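Local coordinates for protein collagen adhesin (Staphylococcus aureus, PDB 2F68) that probably binds collagen at the surface of the bacterium, where its extracellular domains are thought to hug the collagen triple helix, at residues A[120-123]-A[124-127]. Numbering follows the deposited sequence.
Sequences TNTS and DDKV
Lys126 runs its aliphatic chain through the inside of the bend made by residues 120-127, the tightly packed part of the contact. With CG wedged between the backbone N and the carbonyl carbon (chi1 59°), the chain starts out against the carbonyl of Ser123, CG lying 3.2 Å from Ser123 O. A kink at chi3 carries it across to the other limb of the bend, where CE sits 3.5 Å from Thr120 O. That carbonyl oxygen, covered by the methylene, has no hydrogen-bonding partner in the model. The Lys126 and Asn121 side chains cross at a slant, NZ lying 3.7 Å from Asn121 ND2, two donors that do not bond: NZ makes a weak hydrogen bond to His142, while Asn121 OD1 accepts one from Lys143. The methyl CG2 of Thr120 packs on Asp125 CB at 3.7 Å, the two side chains crossing nearly at right angles.

The outer flank is looser and wet. The Thr122 and Asp125 side chains run alongside each other, Thr122 CB against Asp125 OD2, and a water donates to Asp125 OD2 (2.8 Å) and makes a long, weak hydrogen bond with Thr122 OG1 (3.4 Å). At the apex, Asp124 N makes a weak, bent bond back to Thr122 O (2.6 Å, N-H...O angle 130°), consistent with a classic gamma turn centred on Ser123.

A trans chi1 (-177°) brings Thr120 OG1 round to the amide of Thr122, whose N donates to it at 3.3 Å. This is an ST turn within the surface loop that joins strands 104-116 and 127-132 of the Ig-like domain.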
ATOM      1  N   THR A 120       2.298  -5.611  20.977  1.00 46.02           N
ATOM      2  CA  THR A 120       2.432  -6.588  22.058  1.00 46.59           C
ATOM      3  C   THR A 120       3.275  -7.810  21.680  1.00 47.71           C
ATOM      4  O   THR A 120       3.521  -8.070  20.499  1.00 47.10           O
ATOM      5  CB  THR A 120       1.038  -7.040  22.576  1.00 47.11           C
ATOM      6  OG1 THR A 120       1.196  -7.948  23.672  1.00 46.24           O
ATOM      7  CG2 THR A 120       0.229  -7.713  21.468  1.00 45.57           C
ATOM      8  N   ASN A 121       3.711  -8.549  22.700  1.00 48.55           N
ATOM      9  CA  ASN A 121       4.488  -9.775  22.519  1.00 49.56           C
ATOM     10  C   ASN A 121       3.873 -10.965  23.263  1.00 49.90           C
ATOM     11  O   ASN A 121       4.577 -11.908  23.637  1.00 50.48           O
ATOM     12  CB  ASN A 121       5.939  -9.562  22.979  1.00 49.67           C
ATOM     13  CG  ASN A 121       6.609  -8.383  22.292  1.00 50.61           C
ATOM     14  OD1 ASN A 121       7.070  -7.452  22.951  1.00 51.36           O
ATOM     15  ND2 ASN A 121       6.668  -8.419  20.964  1.00 49.91           N
ATOM     16  N   THR A 122       2.556 -10.923  23.459  1.00 49.94           N
ATOM     17  CA  THR A 122       1.852 -11.918  24.276  1.00 50.07           C
ATOM     18  C   THR A 122       1.328 -13.108  23.456  1.00 50.14           C
ATOM     19  O   THR A 122       0.290 -13.693  23.782  1.00 51.18           O
ATOM     20  CB  THR A 122       0.706 -11.267  25.103  1.00 49.86           C
ATOM     21  OG1 THR A 122       1.046  -9.913  25.425  1.00 48.22           O
ATOM     22  CG2 THR A 122       0.460 -12.039  26.397  1.00 49.29           C
ATOM     23  N   SER A 123       2.061 -13.456  22.396  1.00 49.33           N
ATOM     24  CA  SER A 123       1.814 -14.651  21.568  1.00 48.07           C
ATOM     25  C   SER A 123       0.430 -14.728  20.903  1.00 46.12           C
ATOM     26  O   SER A 123       0.326 -14.642  19.680  1.00 46.00           O
ATOM     27  CB  SER A 123       2.119 -15.938  22.352  1.00 49.15           C
ATOM     28  OG  SER A 123       2.015 -17.083  21.524  1.00 51.44           O
ATOM     29  N   ASP A 124      -0.616 -14.903  21.710  1.00 43.71           N
ATOM     30  CA  ASP A 124      -1.981 -15.064  21.205  1.00 42.06           C
ATOM     31  C   ASP A 124      -2.582 -13.791  20.608  1.00 39.66           C
ATOM     32  O   ASP A 124      -3.418 -13.859  19.703  1.00 39.95           O
ATOM     33  CB  ASP A 124      -2.899 -15.610  22.304  1.00 43.20           C
ATOM     34  CG  ASP A 124      -2.540 -17.029  22.721  1.00 45.62           C
ATOM     35  OD1 ASP A 124      -2.134 -17.852  21.899  1.00 46.92           O
ATOM     36  OD2 ASP A 124      -2.697 -17.322  24.007  1.00 46.92           O
ATOM     37  N   ASP A 125      -2.153 -12.639  21.118  1.00 36.09           N
ATOM     38  CA  ASP A 125      -2.664 -11.346  20.664  1.00 33.56           C
ATOM     39  C   ASP A 125      -2.090 -10.923  19.311  1.00 31.99           C
ATOM     40  O   ASP A 125      -2.752 -10.215  18.549  1.00 30.70           O
ATOM     41  CB  ASP A 125      -2.399 -10.263  21.714  1.00 33.69           C
ATOM     42  CG  ASP A 125      -3.136 -10.514  23.022  1.00 34.01           C
ATOM     43  OD1 ASP A 125      -4.201 -11.170  23.006  1.00 34.06           O
ATOM     44  OD2 ASP A 125      -2.651 -10.042  24.072  1.00 33.85           O
ATOM     45  N   LYS A 126      -0.866 -11.360  19.018  1.00 30.62           N
ATOM     46  CA  LYS A 126      -0.197 -11.011  17.759  1.00 29.90           C
ATOM     47  C   LYS A 126      -0.562 -11.937  16.592  1.00 28.71           C
ATOM     48  O   LYS A 126      -0.079 -11.753  15.471  1.00 28.75           O
ATOM     49  CB  LYS A 126       1.326 -10.924  17.943  1.00 30.23           C
ATOM     50  CG  LYS A 126       2.002 -12.197  18.450  1.00 31.61           C
ATOM     51  CD  LYS A 126       3.506 -12.192  18.187  1.00 32.01           C
ATOM     52  CE  LYS A 126       4.252 -11.230  19.103  1.00 34.30           C
ATOM     53  NZ  LYS A 126       5.716 -11.228  18.830  1.00 35.33           N
ATOM     54  N   VAL A 127      -1.418 -12.922  16.861  1.00 26.83           N
ATOM     55  CA  VAL A 127      -1.865 -13.874  15.843  1.00 26.08           C
ATOM     56  C   VAL A 127      -3.192 -13.430  15.224  1.00 25.19           C
ATOM     57  O   VAL A 127      -4.174 -13.193  15.934  1.00 23.87           O
ATOM     58  CB  VAL A 127      -1.982 -15.315  16.421  1.00 26.89           C
ATOM     59  CG1 VAL A 127      -2.702 -16.247  15.450  1.00 27.56           C
ATOM     60  CG2 VAL A 127      -0.604 -15.870  16.756  1.00 27.94           C
TER
HETATM   61  O   HOH W   1      -2.028  -9.072  26.649  1.00 25.17           O